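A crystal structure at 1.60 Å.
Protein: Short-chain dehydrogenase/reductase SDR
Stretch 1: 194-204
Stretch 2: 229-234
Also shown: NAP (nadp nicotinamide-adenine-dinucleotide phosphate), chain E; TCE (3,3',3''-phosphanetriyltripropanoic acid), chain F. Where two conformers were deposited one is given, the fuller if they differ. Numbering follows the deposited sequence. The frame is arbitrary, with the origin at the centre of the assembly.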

ATOM      1  N   PHE A 194       9.871 -20.283   2.483  1.00 14.97           N
ATOM      2  CA  PHE A 194       9.322 -21.516   3.029  1.00 13.78           C
ATOM      3  C   PHE A 194      10.267 -22.677   2.758  1.00 16.85           C
ATOM      4  O   PHE A 194      10.905 -22.743   1.703  1.00 16.99           O
ATOM      5  CB  PHE A 194       7.937 -21.805   2.445  1.00 13.38           C
ATOM      6  CG  PHE A 194       6.835 -21.101   3.185  1.00 13.38           C
ATOM      7  CD1 PHE A 194       5.998 -21.810   4.030  1.00 13.84           C
ATOM      8  CD2 PHE A 194       6.686 -19.721   3.087  1.00 15.15           C
ATOM      9  CE1 PHE A 194       5.004 -21.172   4.749  1.00 13.61           C
ATOM     10  CE2 PHE A 194       5.693 -19.066   3.801  1.00 15.62           C
ATOM     11  CZ  PHE A 194       4.846 -19.794   4.633  1.00 15.33           C
ATOM     12  N   ASP A 195      10.335 -23.592   3.724  1.00 15.49           N
ATOM     13  CA  ASP A 195      11.289 -24.699   3.749  1.00 14.90           C
ATOM     14  C   ASP A 195      10.831 -25.798   2.788  1.00 19.24           C
ATOM     15  O   ASP A 195      10.280 -26.825   3.185  1.00 25.31           O
ATOM     16  CB  ASP A 195      11.418 -25.219   5.174  1.00 18.28           C
ATOM     17  CG  ASP A 195      12.682 -25.996   5.395  1.00 29.91           C
ATOM     18  OD1 ASP A 195      13.490 -26.101   4.450  1.00 26.59           O
ATOM     19  OD2 ASP A 195      12.867 -26.493   6.522  1.00 32.87           O
ATOM     20  N   THR A 196      11.066 -25.573   1.494  1.00 16.71           N
ATOM     21  CA  THR A 196      10.738 -26.545   0.448  1.00 19.03           C
ATOM     22  C   THR A 196      11.980 -26.859  -0.379  1.00 18.42           C
ATOM     23  O   THR A 196      13.052 -26.276  -0.190  1.00 20.70           O
ATOM     24  CB  THR A 196       9.649 -26.034  -0.498  1.00 15.96           C
ATOM     25  OG1 THR A 196      10.201 -24.992  -1.306  1.00 16.95           O
ATOM     26  CG2 THR A 196       8.436 -25.512   0.267  1.00 15.79           C
ATOM     27  N   ASP A 197      11.819 -27.783  -1.327  1.00 29.81           N
ATOM     28  CA  ASP A 197      12.921 -28.109  -2.224  1.00 31.19           C
ATOM     29  C   ASP A 197      13.349 -26.922  -3.075  1.00 30.91           C
ATOM     30  O   ASP A 197      14.493 -26.896  -3.543  1.00 32.64           O
ATOM     31  CB  ASP A 197      12.541 -29.271  -3.139  1.00 34.00           C
ATOM     32  CG  ASP A 197      12.566 -30.608  -2.433  1.00 35.90           C
ATOM     33  OD1 ASP A 197      12.991 -30.675  -1.260  1.00 36.75           O
ATOM     34  OD2 ASP A 197      12.153 -31.599  -3.064  1.00 41.81           O
ATOM     35  N   ARG A 198      12.462 -25.943  -3.285  1.00 30.25           N
ATOM     36  CA  ARG A 198      12.805 -24.797  -4.124  0.61 32.67           C
ATOM     37  C   ARG A 198      13.954 -23.996  -3.525  1.00 31.06           C
ATOM     38  O   ARG A 198      14.850 -23.548  -4.249  1.00 34.69           O
ATOM     39  CB  ARG A 198      11.579 -23.906  -4.327  0.61 31.71           C
ATOM     40  N   ILE A 199      13.955 -23.811  -2.204  1.00 27.92           N
ATOM     41  CA  ILE A 199      14.988 -22.973  -1.607  1.00 27.39           C
ATOM     42  C   ILE A 199      16.279 -23.736  -1.361  1.00 31.68           C
ATOM     43  O   ILE A 199      17.324 -23.112  -1.145  1.00 28.59           O
ATOM     44  CB  ILE A 199      14.518 -22.333  -0.290  1.00 27.91           C
ATOM     45  CG1 ILE A 199      14.499 -23.363   0.833  1.00 25.53           C
ATOM     46  CG2 ILE A 199      13.153 -21.698  -0.476  1.00 27.89           C
ATOM     47  CD1 ILE A 199      14.316 -22.744   2.203  1.00 25.08           C
ATOM     48  N   ALA A 200      16.243 -25.069  -1.381  1.00 37.88           N
ATOM     49  CA  ALA A 200      17.483 -25.820  -1.230  1.00 38.12           C
ATOM     50  C   ALA A 200      18.421 -25.548  -2.397  1.00 33.37           C
ATOM     51  O   ALA A 200      19.638 -25.420  -2.208  1.00 34.78           O
ATOM     52  CB  ALA A 200      17.191 -27.316  -1.100  1.00 46.73           C
ATOM     53  N   VAL A 201      17.875 -25.432  -3.609  1.00 40.74           N
ATOM     54  CA  VAL A 201      18.705 -25.114  -4.766  1.00 46.17           C
ATOM     55  C   VAL A 201      19.289 -23.715  -4.630  1.00 41.58           C
ATOM     56  O   VAL A 201      20.434 -23.463  -5.023  1.00 45.82           O
ATOM     57  CB  VAL A 201      17.892 -25.263  -6.067  1.00 50.99           C
ATOM     58  N   THR A 202      18.515 -22.788  -4.066  1.00 37.91           N
ATOM     59  CA  THR A 202      18.985 -21.418  -3.893  1.00 38.99           C
ATOM     60  C   THR A 202      20.124 -21.349  -2.888  1.00 46.73           C
ATOM     61  O   THR A 202      21.149 -20.702  -3.137  1.00 54.42           O
ATOM     62  CB  THR A 202      17.830 -20.529  -3.444  1.00 44.34           C
ATOM     63  OG1 THR A 202      16.868 -20.431  -4.502  1.00 44.10           O
ATOM     64  CG2 THR A 202      18.327 -19.138  -3.064  1.00 46.68           C
ATOM     65  N   PHE A 203      19.960 -22.000  -1.739  1.00 38.08           N
ATOM     66  CA  PHE A 203      21.039 -22.001  -0.760  1.00 39.32           C
ATOM     67  C   PHE A 203      22.206 -22.871  -1.203  1.00 42.54           C
ATOM     68  O   PHE A 203      23.342 -22.633  -0.769  1.00 41.28           O
ATOM     69  CB  PHE A 203      20.517 -22.442   0.606  1.00 37.16           C
ATOM     70  CG  PHE A 203      19.737 -21.378   1.314  1.00 29.73           C
ATOM     71  CD1 PHE A 203      20.335 -20.166   1.623  1.00 37.50           C
ATOM     72  CD2 PHE A 203      18.405 -21.575   1.650  1.00 33.94           C
ATOM     73  CE1 PHE A 203      19.629 -19.172   2.266  1.00 37.70           C
ATOM     74  CE2 PHE A 203      17.694 -20.586   2.295  1.00 36.14           C
ATOM     75  CZ  PHE A 203      18.307 -19.381   2.602  1.00 38.02           C
ATOM     76  N   ASP A 204      21.966 -23.878  -2.052  1.00 44.32           N
ATOM     77  CA  ASP A 204      23.078 -24.675  -2.568  0.51 50.60           C
ATOM     78  C   ASP A 204      24.016 -23.820  -3.407  1.00 55.44           C
ATOM     79  O   ASP A 204      25.239 -24.004  -3.374  1.00 63.25           O
ATOM     80  CB  ASP A 204      22.570 -25.862  -3.392  0.51 52.98           C
ATOM     81  CG  ASP A 204      22.111 -27.027  -2.531  0.51 54.73           C
ATOM     82  OD1 ASP A 204      21.111 -27.678  -2.898  0.51 57.44           O
ATOM     83  OD2 ASP A 204      22.739 -27.286  -1.486  0.51 57.56           O
TER
HETATM   84  PA  NAP E 301       8.396 -27.083  -4.848  1.00 16.95           P
HETATM   85  O1A NAP E 301       8.596 -27.604  -3.483  1.00 17.38           O
HETATM   86  O2A NAP E 301       9.529 -27.322  -5.824  1.00 19.64           O
HETATM   87  O5B NAP E 301       7.039 -27.739  -5.394  1.00 15.61           O
HETATM   88  C5B NAP E 301       6.592 -27.407  -6.717  1.00 14.30           C
HETATM   89  C4B NAP E 301       5.500 -28.378  -7.071  1.00 13.32           C
HETATM   90  O4B NAP E 301       4.842 -27.915  -8.269  1.00 15.40           O
HETATM   91  C3B NAP E 301       5.970 -29.798  -7.389  1.00 13.60           C
HETATM   92  O3B NAP E 301       4.946 -30.722  -7.048  1.00 13.40           O
HETATM   93  C2B NAP E 301       6.160 -29.733  -8.902  1.00 15.12           C
HETATM   94  O2B NAP E 301       6.182 -31.076  -9.437  1.00 14.77           O
HETATM   95  C1B NAP E 301       4.937 -28.896  -9.282  1.00 15.76           C
HETATM   96  N9A NAP E 301       5.052 -28.191 -10.554  1.00 15.08           N
HETATM   97  C8A NAP E 301       5.994 -27.255 -10.890  1.00 15.00           C
HETATM   98  N7A NAP E 301       5.799 -26.697 -12.062  1.00 15.86           N
HETATM   99  C5A NAP E 301       4.653 -27.318 -12.536  1.00 14.06           C
HETATM  100  C6A NAP E 301       3.930 -27.185 -13.738  1.00 14.78           C
HETATM  101  N6A NAP E 301       4.268 -26.342 -14.720  1.00 15.46           N
HETATM  102  N1A NAP E 301       2.838 -27.964 -13.906  1.00 13.43           N
HETATM  103  C2A NAP E 301       2.495 -28.807 -12.922  1.00 12.05           C
HETATM  104  N3A NAP E 301       3.099 -29.018 -11.747  1.00 13.47           N
HETATM  105  C4A NAP E 301       4.181 -28.242 -11.618  1.00 13.44           C
HETATM  106  O3  NAP E 301       8.119 -25.508  -4.825  1.00 16.56           O
HETATM  107  PN  NAP E 301       7.405 -24.543  -3.764  1.00 14.58           P
HETATM  108  O1N NAP E 301       6.220 -25.218  -3.200  1.00 14.00           O
HETATM  109  O2N NAP E 301       8.448 -24.034  -2.848  1.00 16.54           O
HETATM  110  O5D NAP E 301       6.964 -23.359  -4.739  1.00 17.22           O
HETATM  111  C5D NAP E 301       5.621 -23.273  -5.258  1.00 17.65           C
HETATM  112  C4D NAP E 301       5.496 -21.906  -5.883  1.00 12.18           C
HETATM  113  O4D NAP E 301       5.634 -20.906  -4.847  1.00 12.69           O
HETATM  114  C3D NAP E 301       6.552 -21.562  -6.941  1.00 13.50           C
HETATM  115  O3D NAP E 301       5.990 -20.741  -7.965  1.00 14.57           O
HETATM  116  C2D NAP E 301       7.574 -20.764  -6.137  1.00 12.60           C
HETATM  117  O2D NAP E 301       8.379 -19.884  -6.915  1.00 13.16           O
HETATM  118  C1D NAP E 301       6.620 -19.992  -5.232  1.00 12.74           C
HETATM  119  N1N NAP E 301       7.255 -19.450  -4.005  1.00 13.77           N
HETATM  120  C2N NAP E 301       7.998 -20.248  -3.220  1.00 14.94           C
HETATM  121  C3N NAP E 301       8.534 -19.754  -2.050  1.00 16.16           C
HETATM  122  C7N NAP E 301       9.365 -20.543  -1.085  1.00 15.02           C
HETATM  123  O7N NAP E 301      10.146 -19.936  -0.327  1.00 15.64           O
HETATM  124  N7N NAP E 301       9.335 -21.870  -1.167  1.00 13.86           N
HETATM  125  C4N NAP E 301       8.219 -18.448  -1.680  1.00 26.82           C
HETATM  126  C5N NAP E 301       7.461 -17.651  -2.521  1.00 16.99           C
HETATM  127  C6N NAP E 301       6.998 -18.166  -3.694  1.00 14.96           C
HETATM  128  P2B NAP E 301       6.778 -31.384 -10.904  1.00 15.21           P
HETATM  129  O1X NAP E 301       5.822 -30.790 -11.883  1.00 16.06           O
HETATM  130  O2X NAP E 301       8.168 -30.749 -10.985  1.00 14.89           O
HETATM  131  O3X NAP E 301       6.846 -32.924 -10.952  1.00 20.06           O
HETATM  132  O16 TCE F 302       9.137 -16.654  -7.726  0.98 13.67           O
HETATM  133  C14 TCE F 302       9.246 -16.242  -6.539  0.98 13.75           C
HETATM  134  O15 TCE F 302       8.914 -15.070  -6.242  0.98 14.17           O
HETATM  135  C5  TCE F 302       9.813 -17.171  -5.467  0.98 13.78           C
HETATM  136  C2  TCE F 302      10.150 -16.335  -4.237  0.98 16.20           C
HETATM  137  P   TCE F 302      10.560 -17.470  -2.826  0.98 17.27           P
HETATM  138  C3  TCE F 302      11.630 -18.868  -3.367  0.98 18.44           C
HETATM  139  C6  TCE F 302      12.929 -18.170  -3.748  0.98 24.79           C
HETATM  140  C8  TCE F 302      13.851 -19.220  -4.333  0.98 43.27           C
HETATM  141  O10 TCE F 302      15.009 -19.315  -3.864  0.98 46.08           O
HETATM  142  O9  TCE F 302      13.450 -19.979  -5.257  0.98 45.76           O
HETATM  143  C1  TCE F 302      11.337 -16.487  -1.475  0.98 17.24           C
HETATM  144  C4  TCE F 302      10.330 -15.426  -1.045  0.98 17.27           C
HETATM  145  C11 TCE F 302      11.004 -14.566   0.009  0.98 18.72           C
HETATM  146  O12 TCE F 302      10.371 -13.649   0.597  0.98 16.45           O
HETATM  147  O13 TCE F 302      12.211 -14.797   0.285  0.98 20.50           O
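Stretch 2 229-234: RFGTPD

Stretch 2, Arg 229 to Asp 234, crosses the start of stretch 1 obliquely and in the same general sense, in an extended conformation, and then turns into a helix. From Arg 229 to Thr 232 the backbone stays open, with phi between -152° and -76° and psi between 144° and 170°; at Pro 233 phi/psi change to -58/-32 and a helix begins that continues beyond the stretch. The two chains come together at Phe 194 and Gly 231, which form a single beta bridge with their CA atoms 4.2 Å apart. One nearly straight hydrogen bond holds this crossing: Asp 195 N donates to Gly 231 O over 2.9 Å, at an N-H...O angle of 172°. The same carbonyl oxygen, Gly 231 O, lies 3.4 Å from Phe 194 CA in a CA-H...O contact.

Phe 230, Phe 194 and Gly 231 cover the most surface. The Phe 194 ring, with chi1 at -85° (m), lies beneath the backbone of stretch 2: Gly 231 CA sits over one face, 3.6 Å from the ring centroid and 19° off the normal, while Thr 232 O approaches the ring edge, 3.1 Å from Phe 194 CE1. Such close packing depends on the bare glycine, because an ideal CB on Gly 231 would point toward stretch 1 and come to 2.4 Å from Phe 194 CE1, a clash.

Phe 230 points its CA-to-CB bond toward stretch 1 and carries its ring, chi1 -61° (m), to the helix that follows the bridge. There its CD2 meets Ile 199 CD1 at 3.7 Å, and its CZ meets Phe 203 CE2 at the same distance, 3.7 Å. The Phe 203 and Phe 230 rings are almost parallel, their planes at 10°, yet they meet rim to rim with centroids 5.8 Å apart, so neither covers the face of the other. Ile 199 and Phe 203 are one helical turn apart, linked by a 2.9 Å hydrogen bond from Phe 203 N to Ile 199 O, and can therefore both reach the one ring.

Pro 233 closes the contact beside Thr 196, with its CG 4.0 Å from Thr 196 CG2 and its CD 4.0 Å from Asp 195 O. Thr 196 caps the helix of stretch 1 by accepting from Arg 198 N at OG1, 3.2 Å away, and donates from OG1 to NAP O2N at 2.5 Å. Phe 194 N adds a 2.8 Å hydrogen bond to NAP O7N, so the segment that receives stretch 2 also holds the cofactor.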

ATOM      1  N   ARG A 229      12.767 -17.981  11.665  1.00 19.98           N
ATOM      2  CA  ARG A 229      12.640 -19.310  11.087  1.00 18.64           C
ATOM      3  C   ARG A 229      12.107 -19.154   9.673  1.00 17.13           C
ATOM      4  O   ARG A 229      11.686 -18.067   9.269  1.00 17.64           O
ATOM      5  CB  ARG A 229      11.718 -20.204  11.926  1.00 18.66           C
ATOM      6  CG  ARG A 229      10.267 -19.684  12.040  1.00 16.57           C
ATOM      7  CD  ARG A 229       9.417 -20.734  12.727  1.00 20.67           C
ATOM      8  NE  ARG A 229       8.008 -20.389  12.919  1.00 20.70           N
ATOM      9  CZ  ARG A 229       7.044 -20.621  12.030  1.00 15.62           C
ATOM     10  NH1 ARG A 229       7.339 -21.148  10.844  1.00 17.76           N
ATOM     11  NH2 ARG A 229       5.780 -20.305  12.314  1.00 18.47           N
ATOM     12  N   PHE A 230      12.128 -20.254   8.920  1.00 16.87           N
ATOM     13  CA  PHE A 230      11.424 -20.336   7.644  1.00 18.12           C
ATOM     14  C   PHE A 230       9.995 -20.823   7.869  1.00 16.57           C
ATOM     15  O   PHE A 230       9.674 -21.427   8.897  1.00 18.18           O
ATOM     16  CB  PHE A 230      12.131 -21.293   6.674  1.00 19.18           C
ATOM     17  CG  PHE A 230      13.544 -20.892   6.315  1.00 19.92           C
ATOM     18  CD1 PHE A 230      13.980 -19.581   6.453  1.00 21.10           C
ATOM     19  CD2 PHE A 230      14.434 -21.841   5.822  1.00 24.34           C
ATOM     20  CE1 PHE A 230      15.284 -19.225   6.113  1.00 21.83           C
ATOM     21  CE2 PHE A 230      15.753 -21.492   5.481  1.00 26.24           C
ATOM     22  CZ  PHE A 230      16.169 -20.182   5.626  1.00 25.45           C
ATOM     23  N   GLY A 231       9.132 -20.561   6.882  1.00 16.97           N
ATOM     24  CA  GLY A 231       7.777 -21.066   6.942  1.00 15.78           C
ATOM     25  C   GLY A 231       7.696 -22.554   6.618  1.00 15.07           C
ATOM     26  O   GLY A 231       8.561 -23.129   5.955  1.00 17.28           O
ATOM     27  N   THR A 232       6.613 -23.196   7.102  1.00 17.63           N
ATOM     28  CA  THR A 232       6.396 -24.613   6.817  1.00 20.25           C
ATOM     29  C   THR A 232       5.278 -24.783   5.798  1.00 17.33           C
ATOM     30  O   THR A 232       4.302 -24.026   5.823  1.00 16.06           O
ATOM     31  CB  THR A 232       6.024 -25.404   8.083  1.00 18.45           C
ATOM     32  OG1 THR A 232       4.710 -25.020   8.525  1.00 18.98           O
ATOM     33  CG2 THR A 232       7.021 -25.149   9.192  1.00 23.73           C
ATOM     34  N   PRO A 233       5.374 -25.756   4.888  1.00 17.20           N
ATOM     35  CA  PRO A 233       4.233 -25.994   3.993  1.00 16.95           C
ATOM     36  C   PRO A 233       2.953 -26.303   4.740  1.00 18.54           C
ATOM     37  O   PRO A 233       1.873 -25.939   4.260  1.00 17.62           O
ATOM     38  CB  PRO A 233       4.697 -27.180   3.134  1.00 19.54           C
ATOM     39  CG  PRO A 233       6.172 -27.082   3.144  1.00 23.43           C
ATOM     40  CD  PRO A 233       6.542 -26.574   4.522  1.00 20.79           C
ATOM     41  N   ASP A 234       3.038 -26.947   5.908  1.00 19.82           N
ATOM     42  CA  ASP A 234       1.830 -27.250   6.675  1.00 20.79           C
ATOM     43  C   ASP A 234       1.078 -25.980   7.063  1.00 17.89           C
ATOM     44  O   ASP A 234      -0.128 -25.865   6.820  1.00 17.39           O
ATOM     45  CB  ASP A 234       2.190 -28.069   7.919  1.00 25.64           C
ATOM     46  CG  ASP A 234       0.961 -28.521   8.703  1.00 44.11           C
ATOM     47  OD1 ASP A 234       0.347 -27.690   9.405  1.00 47.83           O
ATOM     48  OD2 ASP A 234       0.604 -29.715   8.613  1.00 54.14           O
TER